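Local coordinates for protein VESB protease (Vibrio cholerae, PDB 4LK4) that probably acts as a secreted serine endopeptidase of the trypsin-like S1 family, cutting peptide bonds within protein substrates, at residues A[167-172]-A[226-230]; A[100-104]-A[182-186]. The protein carries 1 engineered substitution. All coordinates share one frame. Residues are numbered along the deposited sequence.

Contact 1: residues A[167-172]-A[226-230]; sequences LCQIVM and GTYGV
A single aromatic ring can organise the seam between a short helix and an incoming strand, as Tyr-228 illustrates. Residues 167-172 form the last turns of helix 165-172, while 226-230 run extended, loop at first and strand from Gly-229; the nearest CA atoms are those of Val-171 and Thr-227, 6.8 Å apart. With chi1 in m and chi2 near -47°, the Tyr-228 ring reaches into the side of the helix, steeply inclined to its axis. Met-172 CG sits 4.0 Å from CD2, Val-171 CG2 (chi1 t) packs 3.4 Å from CE2, and Cys-168 CA lies 4.2 Å from CE2 of the same ring. Farther out, Leu-167, with an off-rotamer chi1 of -146°, brings CD2 to 3.5 Å from Tyr-228 OH. Met-172 curls in an mmm conformation against the loop residues Thr-227 and Tyr-228 just ahead of the strand: its CE lies 3.4 Å from Tyr-228 O, its SD 3.8 Å from Thr-227 CB, and Tyr-228 N donates a weak hydrogen bond to Met-172 SD at 3.6 Å. Val-230 (chi1 t) ends the apolar patch, CG2 standing 4.1 Å from Met-172 CG. Met-172 and Val-230 both also touch Trp-217. The arrangement is that of the C-terminal barrel of trypsin-like proteases, where the intermediate helix packs beside the strand that, in relatives, helps wall the S1 specificity pocket.

Contact 2: residues A[100-104]-A[182-186]; sequences LLNDI and STNFC
This is a buried, mainly polar loop-to-strand contact, joining the loop that leads into strand 105-109 of the N-terminal barrel to the start of strand 184-189 in the C-terminal one. Its centre is the Asn-102 to Thr-183 pair, 5.7 Å between CA atoms. The loop is kinked: Leu-100 (51/33) and Asn-102 (55/46) adopt left-handed helical angles around an extended Leu-101, and Asp-103 is the centre of an inverse gamma turn. This turns Asn-102 N toward Thr-183, whose hydroxyl (chi1 t) accepts its hydrogen bond at 3.0 Å from N to OG1. Two waters extend the link. One donates to Leu-100 O (2.7 Å) and accepts from Asn-184 ND2 (2.9 Å); the other accepts from Asp-103 N (3.1 Å) and bonds to Thr-183 OG1 (3.1 Å). Leu-101 (mt) supplies the apolar part, CD2 to Thr-183 CG2 at 3.7 Å; the same CD2 also packs 4.0 Å from the polar Asn-184 ND2. Asp-103 directs its carboxylate elsewhere, OD2 bonding both His-56 and Ser-216, the pattern of the S1 triad aspartate. Around it, strand 229-233 pairs with 184-189 and receives Asp-103 O on Thr-232, strand 211-216 touches Leu-100 and Ile-104, and helix 165-172 meets Ser-182, Phe-185 and Cys-186.

Followed from the N terminus, the chain meets 100-104, then 167-172, 182-186 and 226-230, so the two contacts cross: contact 1 opens inside the loop closed by contact 2 and closes beyond it. Contact 2 returns the chain after 77 residues, bringing the C-terminal barrel back against the loop that enters strand 105-109. Contact 1 closes a shorter, 53-residue excursion wholly within the C-terminal barrel. The two contacts are also joined covalently: a disulfide links Cys-168 SG of the helix to Cys-186 SG at 2.1 Å, while Val-230 packs on Asn-184 through neighbouring strands 229-233 and 184-189. Helix, sheet and interbarrel loop thus form one connected unit.

Contact 1: residues A[167-172]-A[226-230]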
loop_
_atom_site.group_PDB
_atom_site.type_symbol
_atom_site.label_atom_id
_atom_site.label_comp_id
_atom_site.label_asym_id
_atom_site.label_seq_id
_atom_site.Cartn_x
_atom_site.Cartn_y
_atom_site.Cartn_z
ATOM N N LEU A 167 15.642 19.777 -6.298
ATOM C CA LEU A 167 14.756 20.863 -5.870
ATOM C C LEU A 167 13.651 20.433 -4.926
ATOM O O LEU A 167 13.323 21.123 -3.953
ATOM C CB LEU A 167 14.128 21.488 -7.081
ATOM C CG LEU A 167 13.902 22.973 -6.937
ATOM C CD1 LEU A 167 15.147 23.690 -6.412
ATOM C CD2 LEU A 167 13.478 23.491 -8.320
ATOM N N CYS A 168 13.079 19.280 -5.234
ATOM C CA CYS A 168 12.097 18.630 -4.395
ATOM C C CYS A 168 12.625 18.525 -2.973
ATOM O O CYS A 168 11.916 18.806 -1.999
ATOM C CB CYS A 168 11.835 17.257 -4.994
ATOM S SG CYS A 168 10.615 16.243 -4.181
ATOM N N GLN A 169 13.892 18.158 -2.849
ATOM C CA GLN A 169 14.463 17.951 -1.540
ATOM C C GLN A 169 14.605 19.244 -0.773
ATOM O O GLN A 169 14.325 19.306 0.431
ATOM C CB GLN A 169 15.821 17.297 -1.624
ATOM C CG GLN A 169 16.469 17.199 -0.257
ATOM C CD GLN A 169 17.933 17.018 -0.383
ATOM O OE1 GLN A 169 18.482 15.999 0.050
ATOM N NE2 GLN A 169 18.592 17.985 -1.020
ATOM N N ILE A 170 15.073 20.264 -1.462
ATOM C CA ILE A 170 15.302 21.535 -0.825
ATOM C C ILE A 170 13.986 22.162 -0.363
ATOM O O ILE A 170 13.905 22.700 0.757
ATOM C CB ILE A 170 16.079 22.465 -1.771
ATOM C CG1 ILE A 170 17.554 22.029 -1.777
ATOM C CG2 ILE A 170 15.921 23.935 -1.371
ATOM C CD1 ILE A 170 18.314 22.472 -3.012
ATOM N N VAL A 171 12.963 22.092 -1.215
ATOM C CA VAL A 171 11.714 22.783 -0.935
ATOM C C VAL A 171 10.914 22.026 0.115
ATOM O O VAL A 171 10.420 22.626 1.071
ATOM C CB VAL A 171 10.881 22.965 -2.214
ATOM C CG1 VAL A 171 9.542 23.612 -1.892
ATOM C CG2 VAL A 171 11.652 23.819 -3.219
ATOM N N MET A 172 10.818 20.708 -0.054
ATOM C CA MET A 172 9.927 19.891 0.762
ATOM C C MET A 172 10.598 19.189 1.958
ATOM O O MET A 172 9.968 19.015 2.998
ATOM C CB MET A 172 9.204 18.894 -0.141
ATOM C CG MET A 172 8.310 19.559 -1.203
ATOM S SD MET A 172 7.184 20.802 -0.528
ATOM C CE MET A 172 6.018 19.801 0.354
ATOM N N GLY A 226 3.564 28.036 -1.776
ATOM C CA GLY A 226 4.945 27.824 -2.193
ATOM C C GLY A 226 5.491 26.438 -1.885
ATOM O O GLY A 226 6.601 26.302 -1.389
ATOM N N THR A 227 4.704 25.409 -2.194
ATOM C CA THR A 227 5.096 23.999 -2.035
ATOM C C THR A 227 4.705 23.132 -3.274
ATOM O O THR A 227 3.839 23.501 -4.100
ATOM C CB THR A 227 4.390 23.367 -0.816
ATOM O OG1 THR A 227 2.970 23.326 -1.065
ATOM C CG2 THR A 227 4.685 24.160 0.519
ATOM N N TYR A 228 5.360 21.984 -3.367
ATOM C CA TYR A 228 5.049 20.947 -4.320
ATOM C C TYR A 228 4.208 19.857 -3.656
ATOM O O TYR A 228 4.117 19.791 -2.435
ATOM C CB TYR A 228 6.352 20.272 -4.778
ATOM C CG TYR A 228 7.417 21.216 -5.277
ATOM C CD1 TYR A 228 7.108 22.230 -6.189
ATOM C CD2 TYR A 228 8.734 21.061 -4.886
ATOM C CE1 TYR A 228 8.082 23.089 -6.659
ATOM C CE2 TYR A 228 9.720 21.919 -5.341
ATOM C CZ TYR A 228 9.392 22.929 -6.235
ATOM O OH TYR A 228 10.372 23.782 -6.690
ATOM N N GLY A 229 3.636 18.976 -4.466
ATOM C CA GLY A 229 3.002 17.768 -3.982
ATOM C C GLY A 229 4.051 16.680 -4.011
ATOM O O GLY A 229 4.909 16.659 -4.900
ATOM N N VAL A 230 3.981 15.776 -3.025
ATOM C CA VAL A 230 4.933 14.699 -2.901
ATOM C C VAL A 230 4.242 13.370 -3.159
ATOM O O VAL A 230 3.185 13.091 -2.599
ATOM C CB VAL A 230 5.537 14.733 -1.515
ATOM C CG1 VAL A 230 6.455 13.553 -1.315
ATOM C CG2 VAL A 230 6.276 16.044 -1.320
#

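Contact 2: residues A[100-104]-A[182-186]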
loop_
_atom_site.group_PDB
_atom_site.type_symbol
_atom_site.label_atom_id
_atom_site.label_comp_id
_atom_site.label_asym_id
_atom_site.label_seq_id
_atom_site.Cartn_x
_atom_site.Cartn_y
_atom_site.Cartn_z
ATOM N N LEU A 100 6.584 10.379 6.527
ATOM C CA LEU A 100 5.924 9.625 5.481
ATOM C C LEU A 100 6.826 9.045 4.386
ATOM O O LEU A 100 6.396 8.934 3.238
ATOM C CB LEU A 100 4.832 10.470 4.842
ATOM C CG LEU A 100 3.679 10.989 5.702
ATOM C CD1 LEU A 100 2.696 11.739 4.805
ATOM C CD2 LEU A 100 2.967 9.839 6.370
ATOM N N LEU A 101 8.047 8.650 4.716
ATOM C CA LEU A 101 8.809 7.837 3.776
ATOM C C LEU A 101 8.242 6.412 3.659
ATOM O O LEU A 101 7.674 5.862 4.590
ATOM C CB LEU A 101 10.296 7.767 4.132
ATOM C CG LEU A 101 11.069 9.088 4.275
ATOM C CD1 LEU A 101 12.524 8.789 4.609
ATOM C CD2 LEU A 101 10.988 9.974 3.043
ATOM N N ASN A 102 8.429 5.843 2.483
ATOM C CA ASN A 102 7.942 4.539 2.121
ATOM C C ASN A 102 6.460 4.448 2.335
ATOM O O ASN A 102 5.963 3.472 2.875
ATOM C CB ASN A 102 8.696 3.463 2.876
ATOM C CG ASN A 102 10.182 3.689 2.832
ATOM O OD1 ASN A 102 10.781 3.816 1.759
ATOM N ND2 ASN A 102 10.789 3.781 4.004
ATOM N N ASP A 103 5.762 5.481 1.874
ATOM C CA ASP A 103 4.338 5.613 2.087
ATOM C C ASP A 103 3.613 4.821 1.027
ATOM O O ASP A 103 3.131 5.363 0.052
ATOM C CB ASP A 103 3.935 7.082 2.036
ATOM C CG ASP A 103 2.511 7.330 2.501
ATOM O OD1 ASP A 103 1.896 6.440 3.128
ATOM O OD2 ASP A 103 2.008 8.453 2.235
ATOM N N ILE A 104 3.551 3.513 1.225
ATOM C CA ILE A 104 2.905 2.672 0.267
ATOM C C ILE A 104 2.274 1.480 0.953
ATOM O O ILE A 104 2.785 0.992 1.954
ATOM C CB ILE A 104 3.912 2.228 -0.792
ATOM C CG1 ILE A 104 3.210 1.482 -1.929
ATOM C CG2 ILE A 104 5.024 1.391 -0.170
ATOM C CD1 ILE A 104 4.102 1.222 -3.121
ATOM N N SER A 182 14.695 7.039 -5.413
ATOM C CA SER A 182 14.274 7.039 -4.014
ATOM C C SER A 182 12.751 6.932 -3.895
ATOM O O SER A 182 12.007 6.978 -4.893
ATOM C CB SER A 182 14.746 8.314 -3.305
ATOM O OG SER A 182 14.300 9.478 -4.003
ATOM N N THR A 183 12.331 6.821 -2.639
ATOM C CA THR A 183 10.985 6.569 -2.229
ATOM C C THR A 183 9.925 7.546 -2.746
ATOM O O THR A 183 8.757 7.170 -2.832
ATOM C CB THR A 183 10.896 6.566 -0.678
ATOM O OG1 THR A 183 9.559 6.232 -0.275
ATOM C CG2 THR A 183 11.233 7.928 -0.085
ATOM N N ASN A 184 10.282 8.798 -2.990
ATOM C CA ASN A 184 9.280 9.728 -3.441
ATOM C C ASN A 184 9.826 10.850 -4.290
ATOM O O ASN A 184 11.045 11.066 -4.349
ATOM C CB ASN A 184 8.446 10.259 -2.267
ATOM C CG ASN A 184 9.279 10.937 -1.188
ATOM O OD1 ASN A 184 10.419 11.325 -1.400
ATOM N ND2 ASN A 184 8.682 11.105 -0.025
ATOM N N PHE A 185 8.916 11.513 -5.000
ATOM C CA PHE A 185 9.252 12.658 -5.864
ATOM C C PHE A 185 8.172 13.730 -5.773
ATOM O O PHE A 185 7.115 13.513 -5.175
ATOM C CB PHE A 185 9.401 12.204 -7.328
ATOM C CG PHE A 185 8.123 11.723 -7.958
ATOM C CD1 PHE A 185 7.255 12.605 -8.562
ATOM C CD2 PHE A 185 7.796 10.379 -7.956
ATOM C CE1 PHE A 185 6.097 12.149 -9.170
ATOM C CE2 PHE A 185 6.623 9.929 -8.515
ATOM C CZ PHE A 185 5.778 10.816 -9.133
ATOM N N CYS A 186 8.436 14.858 -6.415
ATOM C CA CYS A 186 7.592 16.025 -6.373
ATOM C C CYS A 186 7.046 16.356 -7.741
ATOM O O CYS A 186 7.690 16.126 -8.759
ATOM C CB CYS A 186 8.410 17.244 -5.948
ATOM S SG CYS A 186 8.847 17.294 -4.211
HETATM O O HOH W 1 6.108 10.172 0.841
HETATM O O HOH W 2 6.758 7.638 -0.109
#